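PDB 2VSE: mosquitocidal toxin from Lysinibacillus sphaericus, which is a mosquito-killing holotoxin that probably ADP-ribosylates target proteins through its enzymatic domain and carries four ricin-B-type lectin domains likely to bind glycans. Local coordinates for residues S315-Y320 and N355-I360; D775-Y780 and R795-T800. All coordinates share one frame; numbering follows the deposited sequence.

Contact 1: S315-Y320 and N355-I360; sequences SKKNAY and NQYWTI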
loop_
_atom_site.group_PDB
_atom_site.type_symbol
_atom_site.label_atom_id
_atom_site.label_comp_id
_atom_site.label_asym_id
_atom_site.label_seq_id
_atom_site.Cartn_x
_atom_site.Cartn_y
_atom_site.Cartn_z
ATOM N N SER A 315 -32.724 23.561 -9.256
ATOM C CA SER A 315 -32.354 24.796 -8.549
ATOM C C SER A 315 -33.574 25.576 -8.079
ATOM O O SER A 315 -33.710 25.878 -6.890
ATOM C CB SER A 315 -31.520 25.724 -9.448
ATOM O OG SER A 315 -30.269 25.153 -9.777
ATOM N N LYS A 316 -34.452 25.899 -9.028
ATOM C CA LYS A 316 -35.572 26.787 -8.784
ATOM C C LYS A 316 -36.494 26.289 -7.668
ATOM O O LYS A 316 -37.055 27.093 -6.911
ATOM C CB LYS A 316 -36.365 27.003 -10.084
ATOM C CG LYS A 316 -35.765 28.060 -11.052
ATOM C CD LYS A 316 -36.300 27.913 -12.500
ATOM C CE LYS A 316 -35.801 26.598 -13.162
ATOM N NZ LYS A 316 -36.476 26.298 -14.466
ATOM N N LYS A 317 -36.632 24.971 -7.566
ATOM C CA LYS A 317 -37.583 24.357 -6.654
ATOM C C LYS A 317 -36.915 23.829 -5.397
ATOM O O LYS A 317 -37.594 23.383 -4.472
ATOM C CB LYS A 317 -38.290 23.206 -7.361
ATOM C CG LYS A 317 -38.837 23.572 -8.725
ATOM C CD LYS A 317 -39.211 22.324 -9.518
ATOM C CE LYS A 317 -40.638 21.887 -9.246
ATOM N NZ LYS A 317 -41.629 22.890 -9.700
ATOM N N ASN A 318 -35.584 23.872 -5.372
ATOM C CA ASN A 318 -34.801 23.249 -4.306
ATOM C C ASN A 318 -35.331 21.845 -3.946
ATOM O O ASN A 318 -35.599 21.544 -2.778
ATOM C CB ASN A 318 -34.715 24.178 -3.083
ATOM C CG ASN A 318 -33.827 23.617 -1.974
ATOM O OD1 ASN A 318 -32.838 22.911 -2.232
ATOM N ND2 ASN A 318 -34.189 23.912 -0.732
ATOM N N ALA A 319 -35.495 21.008 -4.972
ATOM C CA ALA A 319 -36.035 19.656 -4.831
ATOM C C ALA A 319 -35.494 18.786 -5.954
ATOM O O ALA A 319 -34.841 19.279 -6.870
ATOM C CB ALA A 319 -37.559 19.680 -4.861
ATOM N N TYR A 320 -35.777 17.492 -5.893
ATOM C CA TYR A 320 -35.127 16.542 -6.781
ATOM C C TYR A 320 -36.111 15.620 -7.479
ATOM O O TYR A 320 -37.144 15.258 -6.919
ATOM C CB TYR A 320 -34.116 15.673 -6.011
ATOM C CG TYR A 320 -33.058 16.406 -5.219
ATOM C CD1 TYR A 320 -31.738 16.424 -5.647
ATOM C CD2 TYR A 320 -33.368 17.045 -4.018
ATOM C CE1 TYR A 320 -30.747 17.070 -4.909
ATOM C CE2 TYR A 320 -32.397 17.704 -3.284
ATOM C CZ TYR A 320 -31.084 17.708 -3.731
ATOM O OH TYR A 320 -30.115 18.369 -3.008
ATOM N N ASN A 355 -45.663 16.427 -7.298
ATOM C CA ASN A 355 -45.701 15.139 -6.590
ATOM C C ASN A 355 -44.622 14.117 -7.001
ATOM O O ASN A 355 -44.507 13.046 -6.399
ATOM C CB ASN A 355 -47.116 14.535 -6.573
ATOM C CG ASN A 355 -47.612 14.114 -7.949
ATOM O OD1 ASN A 355 -46.840 13.694 -8.813
ATOM N ND2 ASN A 355 -48.923 14.211 -8.147
ATOM N N GLN A 356 -43.827 14.466 -8.014
ATOM C CA GLN A 356 -42.648 13.667 -8.377
ATOM C C GLN A 356 -41.375 14.411 -8.010
ATOM O O GLN A 356 -40.300 14.099 -8.504
ATOM C CB GLN A 356 -42.638 13.319 -9.862
ATOM C CG GLN A 356 -43.930 12.706 -10.366
ATOM C CD GLN A 356 -43.911 12.501 -11.859
ATOM O OE1 GLN A 356 -43.819 13.458 -12.629
ATOM N NE2 GLN A 356 -43.991 11.242 -12.282
ATOM N N TYR A 357 -41.508 15.414 -7.153
ATOM C CA TYR A 357 -40.355 16.120 -6.624
ATOM C C TYR A 357 -40.239 15.850 -5.140
ATOM O O TYR A 357 -41.251 15.708 -4.434
ATOM C CB TYR A 357 -40.463 17.623 -6.865
ATOM C CG TYR A 357 -40.165 18.063 -8.279
ATOM C CD1 TYR A 357 -38.876 18.449 -8.649
ATOM C CD2 TYR A 357 -41.177 18.119 -9.246
ATOM C CE1 TYR A 357 -38.595 18.874 -9.950
ATOM C CE2 TYR A 357 -40.901 18.540 -10.549
ATOM C CZ TYR A 357 -39.613 18.917 -10.887
ATOM O OH TYR A 357 -39.328 19.325 -12.159
ATOM N N TRP A 358 -38.998 15.784 -4.673
ATOM C CA TRP A 358 -38.715 15.444 -3.297
ATOM C C TRP A 358 -37.667 16.402 -2.795
ATOM O O TRP A 358 -36.690 16.643 -3.493
ATOM C CB TRP A 358 -38.204 14.001 -3.216
ATOM C CG TRP A 358 -39.178 13.033 -3.789
ATOM C CD1 TRP A 358 -39.254 12.628 -5.080
ATOM C CD2 TRP A 358 -40.246 12.379 -3.096
ATOM N NE1 TRP A 358 -40.301 11.753 -5.245
ATOM C CE2 TRP A 358 -40.925 11.575 -4.041
ATOM C CE3 TRP A 358 -40.691 12.385 -1.764
ATOM C CZ2 TRP A 358 -42.038 10.794 -3.704
ATOM C CZ3 TRP A 358 -41.787 11.597 -1.426
ATOM C CH2 TRP A 358 -42.448 10.813 -2.395
ATOM N N THR A 359 -37.878 16.979 -1.615
ATOM C CA THR A 359 -36.791 17.686 -0.945
ATOM C C THR A 359 -36.034 16.644 -0.133
ATOM O O THR A 359 -36.627 15.689 0.389
ATOM C CB THR A 359 -37.265 18.827 -0.021
ATOM O OG1 THR A 359 -38.114 18.293 0.995
ATOM C CG2 THR A 359 -38.001 19.928 -0.802
ATOM N N ILE A 360 -34.723 16.820 -0.054
ATOM C CA ILE A 360 -33.841 15.870 0.601
ATOM C C ILE A 360 -33.071 16.614 1.689
ATOM O O ILE A 360 -32.205 17.438 1.392
ATOM C CB ILE A 360 -32.876 15.245 -0.423
ATOM C CG1 ILE A 360 -33.668 14.527 -1.531
ATOM C CG2 ILE A 360 -31.893 14.312 0.272
ATOM C CD1 ILE A 360 -32.804 13.802 -2.593
HETATM O O HOH W 1 -34.110 19.815 -1.403
HETATM O O HOH W 2 -30.720 19.100 -0.483
#
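Two backbone hydrogen bonds join Tyr320 and Trp358: Tyr320 N donates to Trp358 O at 2.7 Å, and Trp358 N donates to Tyr320 O at 3.0 Å. The second donor lies in the carbonyl plane of Tyr320, whereas the first is tilted 27° from that of Trp358. This reciprocal pair is a single antiparallel bridge, and the touching parts, 317-320 and 356-360, run 88° apart, consistent with one bridge and no longer ladder. Water 1 accepts weakly from Ile360 N and donates to Asn318 O; water 2 spans Tyr320 OH and Ile360 O, while the same hydroxyl also bonds Ile268. Within the ricin-type beta-trefoil, the bridge links strand 319-324, which opens at a G1 bulge where Asn318 and Ala319 face Asp314, to strand 358-362, which pairs with 368-372. Lys317 crosses the Tyr357 ring at about a right angle. Its CE sits 3.5 Å from the ring centroid, above the middle of the face, and bends at chi3 and chi4 carry NZ over the same face as a cation-pi partner, where Asn354 also bonds it. Ile360 meets the Tyr320 ring by CH-pi contact, CD1 standing 3.8 Å from the centroid and displaced toward the rim. Beside the bridge, Ala319 CB packs against Tyr357 CB at 4.1 Å.

Contact 2: D775-Y780 and R795-T800; sequences DDLRSY and RNAFDT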
loop_
_atom_site.group_PDB
_atom_site.type_symbol
_atom_site.label_atom_id
_atom_site.label_comp_id
_atom_site.label_asym_id
_atom_site.label_seq_id
_atom_site.Cartn_x
_atom_site.Cartn_y
_atom_site.Cartn_z
ATOM N N ASP A 775 43.699 2.637 -4.354
ATOM C CA ASP A 775 43.533 1.192 -4.383
ATOM C C ASP A 775 43.952 0.502 -3.079
ATOM O O ASP A 775 43.925 -0.723 -2.993
ATOM C CB ASP A 775 44.278 0.588 -5.575
ATOM C CG ASP A 775 43.556 0.829 -6.909
ATOM O OD1 ASP A 775 42.298 0.837 -6.919
ATOM O OD2 ASP A 775 44.248 1.000 -7.951
ATOM N N ASP A 776 44.321 1.273 -2.060
ATOM C CA ASP A 776 44.780 0.690 -0.789
ATOM C C ASP A 776 43.605 0.143 0.052
ATOM O O ASP A 776 42.943 0.877 0.789
ATOM C CB ASP A 776 45.605 1.714 0.004
ATOM C CG ASP A 776 46.335 1.117 1.221
ATOM O OD1 ASP A 776 46.011 0.014 1.712
ATOM O OD2 ASP A 776 47.252 1.795 1.717
ATOM N N LEU A 777 43.369 -1.162 -0.067
ATOM C CA LEU A 777 42.231 -1.805 0.596
ATOM C C LEU A 777 42.221 -1.637 2.115
ATOM O O LEU A 777 41.170 -1.758 2.748
ATOM C CB LEU A 777 42.111 -3.285 0.204
ATOM C CG LEU A 777 41.752 -3.582 -1.267
ATOM C CD1 LEU A 777 41.617 -5.077 -1.510
ATOM C CD2 LEU A 777 40.476 -2.848 -1.731
ATOM N N ARG A 778 43.370 -1.323 2.706
ATOM C CA ARG A 778 43.390 -1.062 4.146
ATOM C C ARG A 778 42.585 0.179 4.546
ATOM O O ARG A 778 42.196 0.298 5.707
ATOM C CB ARG A 778 44.811 -0.966 4.699
ATOM C CG ARG A 778 45.632 -2.244 4.626
ATOM C CD ARG A 778 47.006 -1.999 5.226
ATOM N NE ARG A 778 47.871 -3.153 5.061
ATOM C CZ ARG A 778 48.141 -4.031 6.024
ATOM N NH1 ARG A 778 47.616 -3.876 7.251
ATOM N NH2 ARG A 778 48.942 -5.062 5.767
ATOM N N SER A 779 42.357 1.094 3.605
ATOM C CA SER A 779 41.566 2.292 3.849
ATOM C C SER A 779 40.077 2.153 3.442
ATOM O O SER A 779 39.306 3.121 3.557
ATOM C CB SER A 779 42.192 3.482 3.128
ATOM O OG SER A 779 42.058 3.345 1.734
ATOM N N TYR A 780 39.690 0.959 2.977
ATOM C CA TYR A 780 38.326 0.694 2.520
ATOM C C TYR A 780 37.539 -0.108 3.532
ATOM O O TYR A 780 38.071 -1.011 4.163
ATOM C CB TYR A 780 38.331 -0.013 1.168
ATOM C CG TYR A 780 38.522 0.958 0.035
ATOM C CD1 TYR A 780 37.447 1.693 -0.471
ATOM C CD2 TYR A 780 39.790 1.168 -0.519
ATOM C CE1 TYR A 780 37.630 2.603 -1.489
ATOM C CE2 TYR A 780 39.979 2.065 -1.544
ATOM C CZ TYR A 780 38.898 2.784 -2.023
ATOM O OH TYR A 780 39.085 3.678 -3.042
ATOM N N ARG A 795 33.381 -3.315 8.323
ATOM C CA ARG A 795 34.316 -4.396 8.099
ATOM C C ARG A 795 35.390 -3.963 7.115
ATOM O O ARG A 795 35.087 -3.354 6.083
ATOM C CB ARG A 795 33.537 -5.583 7.556
ATOM C CG ARG A 795 34.331 -6.782 7.132
ATOM C CD ARG A 795 33.420 -7.689 6.314
ATOM N NE ARG A 795 32.211 -8.063 7.048
ATOM C CZ ARG A 795 32.196 -8.927 8.066
ATOM N NH1 ARG A 795 33.325 -9.516 8.480
ATOM N NH2 ARG A 795 31.051 -9.212 8.671
ATOM N N ASN A 796 36.641 -4.294 7.423
ATOM C CA ASN A 796 37.748 -3.903 6.580
ATOM C C ASN A 796 37.751 -4.625 5.244
ATOM O O ASN A 796 37.357 -5.782 5.179
ATOM C CB ASN A 796 39.064 -4.149 7.302
ATOM C CG ASN A 796 40.224 -3.535 6.581
ATOM O OD1 ASN A 796 41.093 -4.241 6.093
ATOM N ND2 ASN A 796 40.222 -2.207 6.468
ATOM N N ALA A 797 38.225 -3.955 4.191
ATOM C CA ALA A 797 38.284 -4.555 2.862
ATOM C C ALA A 797 39.598 -5.321 2.591
ATOM O O ALA A 797 39.650 -6.224 1.749
ATOM C CB ALA A 797 38.052 -3.499 1.814
ATOM N N PHE A 798 40.660 -4.963 3.300
ATOM C CA PHE A 798 41.933 -5.639 3.102
ATOM C C PHE A 798 41.847 -7.060 3.645
ATOM O O PHE A 798 42.304 -8.022 3.017
ATOM C CB PHE A 798 43.090 -4.880 3.776
ATOM C CG PHE A 798 44.423 -5.554 3.604
ATOM C CD1 PHE A 798 45.149 -5.400 2.414
ATOM C CD2 PHE A 798 44.936 -6.375 4.607
ATOM C CE1 PHE A 798 46.395 -6.052 2.226
ATOM C CE2 PHE A 798 46.163 -7.022 4.439
ATOM C CZ PHE A 798 46.900 -6.860 3.236
ATOM N N ASP A 799 41.289 -7.173 4.840
ATOM C CA ASP A 799 41.070 -8.457 5.470
ATOM C C ASP A 799 39.658 -8.433 6.025
ATOM O O ASP A 799 39.388 -7.751 7.012
ATOM C CB ASP A 799 42.084 -8.706 6.596
ATOM C CG ASP A 799 41.999 -10.121 7.153
ATOM O OD1 ASP A 799 40.897 -10.696 7.162
ATOM O OD2 ASP A 799 43.038 -10.675 7.575
ATOM N N THR A 800 38.765 -9.182 5.388
ATOM C CA THR A 800 37.340 -9.080 5.664
ATOM C C THR A 800 36.925 -9.813 6.935
ATOM O O THR A 800 35.736 -9.921 7.223
ATOM C CB THR A 800 36.519 -9.670 4.521
ATOM O OG1 THR A 800 36.947 -11.019 4.294
ATOM C CG2 THR A 800 36.702 -8.837 3.251
#
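Arg778 lies alongside Phe798, the two side chains pointing the same way. From CB, the arginine places CG 3.7 Å from Phe798 CG, at the root of the ring. The chain then runs extended from CG to NE, and this straightness carries NE over the centre of the Phe798 face. Beyond it, CZ stands 4.2 Å from the ring centroid and 21° off the normal, satisfying cation-pi geometry, and NH2 reaches Phe798 CE2 and CZ. The guanidinium and ring planes differ by 24°, a stack with a modest tilt. Leu777 CB approaches the edge of the same ring and packs 4.0 Å from Phe798 CB. Next to the stack, Ala797 N donates to Tyr780 O at 2.9 Å, from above the carbonyl plane, and Tyr780 CB rests 3.6 Å from Ala797 CB. Asn796 uses both ends of its amide: ND2 donates to Arg778 O at 3.3 Å, whereas OD1 accepts from Asp799 N in an Asx motif. An Asx turn at Asp776, OD1 accepting from Arg778 N, leads into the 3-10 segment 777-779. These elements join the entry to strand 780-786 with the exit from strand 791-796, its antiparallel partner in a ricin-B-type domain. The bonds to Tyr780 O and Arg778 O thus tie the two segments together, while the flat guanidinium on the more exposed phenylalanine probably gains both dispersion and electrostatic attraction.

Overall arrangement
Contact 1 closes long before contact 2 opens along the chain, and the two lie on opposite sides of its centre, with their centres 81 Å apart and nearest atoms about 68 Å apart. Contact 1 belongs to the ricin-B-type range 270-409 and contact 2 to the range 700-833; no sheet is shared. In contact 1, strand 319-324 of a four-stranded sheet meets strand 358-362 of a separate two-stranded one. Contact 2 instead joins the loop leading into strand 780-786 to the end of strand 791-796, neighbours within one sheet. Each is therefore local to its own lectin-like domain, with no direct contact between them.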